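Local coordinates for protein putative pterin-4-alpha-carbinolamine dehydratase (Brucella melitensis, PDB 3JST) that probably catalyses the dehydration of 4a-hydroxytetrahydrobiopterin to 6,7-dihydrobiopterin, the pterin-4-alpha-carbinolamine dehydratase reaction, at residues 50-55 with 85-90. Sequence-based numbering, arbitrary orientation.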
ATOM      1  N   ALA A  50       7.010  -7.347   3.323  1.00  7.12           N
ATOM      2  CA  ALA A  50       6.528  -8.713   3.546  1.00  7.04           C
ATOM      3  C   ALA A  50       6.428  -9.054   5.034  1.00  7.07           C
ATOM      4  O   ALA A  50       5.454  -9.673   5.472  1.00  6.87           O
ATOM      5  CB  ALA A  50       7.435  -9.713   2.839  1.00  7.01           C
ATOM      6  N   LEU A  51       7.439  -8.651   5.805  1.00  7.14           N
ATOM      7  CA  LEU A  51       7.414  -8.808   7.259  1.00  7.19           C
ATOM      8  C   LEU A  51       6.165  -8.179   7.848  1.00  7.16           C
ATOM      9  O   LEU A  51       5.469  -8.796   8.647  1.00  7.19           O
ATOM     10  CB  LEU A  51       8.629  -8.145   7.905  1.00  7.18           C
ATOM     11  CG  LEU A  51      10.030  -8.678   7.613  1.00  7.48           C
ATOM     12  CD1 LEU A  51      11.044  -7.829   8.366  1.00  7.42           C
ATOM     13  CD2 LEU A  51      10.149 -10.142   8.002  1.00  6.52           C
ATOM     14  N   TYR A  52       5.900  -6.937   7.452  1.00  7.73           N
ATOM     15  CA  TYR A  52       4.760  -6.188   7.968  1.00  8.03           C
ATOM     16  C   TYR A  52       3.432  -6.781   7.489  1.00  8.19           C
ATOM     17  O   TYR A  52       2.441  -6.750   8.214  1.00  8.03           O
ATOM     18  CB  TYR A  52       4.873  -4.705   7.580  1.00  8.31           C
ATOM     19  CG  TYR A  52       3.962  -3.792   8.368  1.00  8.76           C
ATOM     20  CD1 TYR A  52       4.090  -3.666   9.748  1.00 10.04           C
ATOM     21  CD2 TYR A  52       2.981  -3.045   7.736  1.00  9.42           C
ATOM     22  CE1 TYR A  52       3.251  -2.823  10.477  1.00 10.33           C
ATOM     23  CE2 TYR A  52       2.143  -2.207   8.449  1.00  9.90           C
ATOM     24  CZ  TYR A  52       2.279  -2.099   9.817  1.00 10.28           C
ATOM     25  OH  TYR A  52       1.439  -1.256  10.517  1.00 11.19           O
ATOM     26  N   ALA A  53       3.411  -7.327   6.276  1.00  8.42           N
ATOM     27  CA  ALA A  53       2.210  -7.996   5.774  1.00  8.72           C
ATOM     28  C   ALA A  53       1.828  -9.150   6.698  1.00  9.12           C
ATOM     29  O   ALA A  53       0.656  -9.343   7.017  1.00  8.87           O
ATOM     30  CB  ALA A  53       2.423  -8.505   4.340  1.00  8.67           C
ATOM     31  N   GLU A  54       2.825  -9.908   7.140  1.00  9.81           N
ATOM     32  CA  GLU A  54       2.590 -11.022   8.055  1.00 10.25           C
ATOM     33  C   GLU A  54       2.316 -10.571   9.493  1.00 10.47           C
ATOM     34  O   GLU A  54       1.577 -11.244  10.220  1.00 10.09           O
ATOM     35  CB  GLU A  54       3.750 -12.017   7.994  1.00 10.61           C
ATOM     36  CG  GLU A  54       3.686 -12.893   6.763  1.00 11.08           C
ATOM     37  CD  GLU A  54       2.583 -13.934   6.854  1.00 11.77           C
ATOM     38  OE1 GLU A  54       2.728 -14.889   7.647  1.00 12.34           O
ATOM     39  OE2 GLU A  54       1.575 -13.798   6.132  1.00 12.30           O
ATOM     40  N   LYS A  55       2.891  -9.436   9.895  1.00 10.80           N
ATOM     41  CA  LYS A  55       2.551  -8.829  11.187  1.00 11.25           C
ATOM     42  C   LYS A  55       1.060  -8.477  11.242  1.00 11.19           C
ATOM     43  O   LYS A  55       0.390  -8.774  12.224  1.00 11.03           O
ATOM     44  CB  LYS A  55       3.407  -7.584  11.469  1.00 11.40           C
ATOM     45  CG  LYS A  55       3.137  -6.927  12.841  1.00 12.55           C
ATOM     46  CD  LYS A  55       4.108  -5.778  13.117  1.00 14.46           C
ATOM     47  CE  LYS A  55       3.813  -5.076  14.444  1.00 16.14           C
ATOM     48  NZ  LYS A  55       4.096  -5.945  15.632  1.00 17.95           N
ATOM     49  N   ASP A  85      -5.042  -0.931   5.047  1.00  9.18           N
ATOM     50  CA  ASP A  85      -4.409  -0.445   3.826  1.00  9.22           C
ATOM     51  C   ASP A  85      -3.648   0.844   4.093  1.00  9.32           C
ATOM     52  O   ASP A  85      -2.546   1.047   3.577  1.00  8.85           O
ATOM     53  CB  ASP A  85      -5.463  -0.221   2.743  1.00  9.26           C
ATOM     54  CG  ASP A  85      -6.233  -1.480   2.434  1.00  9.15           C
ATOM     55  OD1 ASP A  85      -5.581  -2.469   2.032  1.00  9.37           O
ATOM     56  OD2 ASP A  85      -7.471  -1.487   2.614  1.00  8.02           O
ATOM     57  N   ILE A  86      -4.237   1.703   4.918  1.00  9.61           N
ATOM     58  CA  ILE A  86      -3.582   2.941   5.330  1.00  9.95           C
ATOM     59  C   ILE A  86      -2.306   2.638   6.121  1.00 10.10           C
ATOM     60  O   ILE A  86      -1.280   3.262   5.896  1.00 10.36           O
ATOM     61  CB  ILE A  86      -4.517   3.838   6.180  1.00  9.73           C
ATOM     62  CG1 ILE A  86      -5.838   4.130   5.444  1.00  9.82           C
ATOM     63  CG2 ILE A  86      -3.813   5.139   6.552  1.00  9.57           C
ATOM     64  CD1 ILE A  86      -5.693   4.567   3.985  1.00  9.61           C
ATOM     65  N   LYS A  87      -2.377   1.684   7.044  1.00 10.46           N
ATOM     66  CA  LYS A  87      -1.202   1.283   7.829  1.00 10.87           C
ATOM     67  C   LYS A  87      -0.082   0.743   6.937  1.00 10.77           C
ATOM     68  O   LYS A  87       1.095   1.074   7.127  1.00 10.58           O
ATOM     69  CB  LYS A  87      -1.583   0.237   8.882  1.00 10.95           C
ATOM     70  CG  LYS A  87      -2.392   0.798  10.032  1.00 12.23           C
ATOM     71  CD  LYS A  87      -2.815  -0.282  11.021  1.00 14.08           C
ATOM     72  CE  LYS A  87      -1.721  -0.584  12.019  1.00 15.86           C
ATOM     73  NZ  LYS A  87      -2.150  -1.604  13.022  1.00 18.17           N
ATOM     74  N   MET A  88      -0.455  -0.084   5.965  1.00 10.86           N
ATOM     75  CA  MET A  88       0.518  -0.681   5.057  1.00 11.21           C
ATOM     76  C   MET A  88       1.165   0.382   4.170  1.00 11.10           C
ATOM     77  O   MET A  88       2.380   0.396   4.011  1.00 11.02           O
ATOM     78  CB  MET A  88      -0.138  -1.774   4.204  1.00 11.28           C
ATOM     79  CG  MET A  88       0.787  -2.418   3.173  1.00 12.16           C
ATOM     80  SD  MET A  88       2.260  -3.175   3.886  1.00 14.00           S
ATOM     81  CE  MET A  88       1.582  -4.746   4.438  1.00 13.53           C
ATOM     82  N   ALA A  89       0.356   1.273   3.603  1.00 11.02           N
ATOM     83  CA  ALA A  89       0.879   2.361   2.775  1.00 11.30           C
ATOM     84  C   ALA A  89       1.834   3.247   3.577  1.00 11.57           C
ATOM     85  O   ALA A  89       2.901   3.623   3.093  1.00 11.21           O
ATOM     86  CB  ALA A  89      -0.262   3.190   2.196  1.00 11.05           C
ATOM     87  N   ARG A  90       1.439   3.566   4.808  1.00 11.82           N
ATOM     88  CA  ARG A  90       2.269   4.339   5.723  1.00 12.30           C
ATOM     89  C   ARG A  90       3.615   3.658   5.970  1.00 11.90           C
ATOM     90  O   ARG A  90       4.655   4.306   5.877  1.00 11.60           O
ATOM     91  CB  ARG A  90       1.530   4.553   7.052  1.00 12.72           C
ATOM     92  CG  ARG A  90       2.322   5.304   8.119  1.00 14.87           C
ATOM     93  CD  ARG A  90       1.543   5.451   9.430  1.00 16.10           C
ATOM     94  NE  ARG A  90       0.219   6.030   9.223  1.00 17.51           N
ATOM     95  CZ  ARG A  90      -0.937   5.514   9.654  1.00 18.14           C
ATOM     96  NH1 ARG A  90      -0.984   4.378  10.348  1.00 18.64           N
ATOM     97  NH2 ARG A  90      -2.070   6.157   9.392  1.00 17.73           N
TER
HETATM   98  O   HOH W   1       1.853   1.568   9.629  1.00 16.14           O
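Tyr52 and Met88 reach past each other in opposite directions, each side chain heading for the other's helix. The sulfur meets the tyrosine at its rim: Met88 SD is 3.9 Å from Tyr52 CD2 and lies practically in the ring plane, 89° off the normal and 5.3 Å from the centroid, an edge-on Met-aromatic contact. The Met88 chain bends at chi2 and chi3, which turns its terminal methyl onto the backbone of the opposite helix; Met88 CE ends 3.6 Å from Ala53 CA and 3.9 Å from Ala53 CB. The methyl thus lies against the helix backbone at the small Ala53.

With CG anti to the backbone N (chi1 -164°), the Tyr52 ring extends across the gap until its hydroxyl meets Lys87. The lysine chain crosses the phenol at about a right angle and touches it with carbon rather than with its ammonium group, Tyr52 OH lying 3.6 Å from Lys87 CE. No direct hydrogen bond joins the segments. Instead a water bridges them, 3.0 Å from Tyr52 OH and donating to Lys87 O at 2.7 Å, linking the phenol end to a backbone carbonyl of the other helix.

Further out, Met88 also rests on Leu73 of strand 68-73, while Ala53 touches His59 in the loop after its own helix. Asp85, two residues before Lys87, is hydrogen-bonded to His58 of that loop, and to Thr75 and the backbone N of Thr82 in the connection leading into helix 83-96. Segments 50-55 and 85-90 run nearly antiparallel (157°), their axes 10.7 Å apart at closest approach, a spacing bridged by long side chains: helices 39-56 and 83-96 pack side by side in the alpha-beta fold of pterin-4-alpha-carbinolamine dehydratases, with helix 83-96 resting on the antiparallel sheet through Met88 and Leu73.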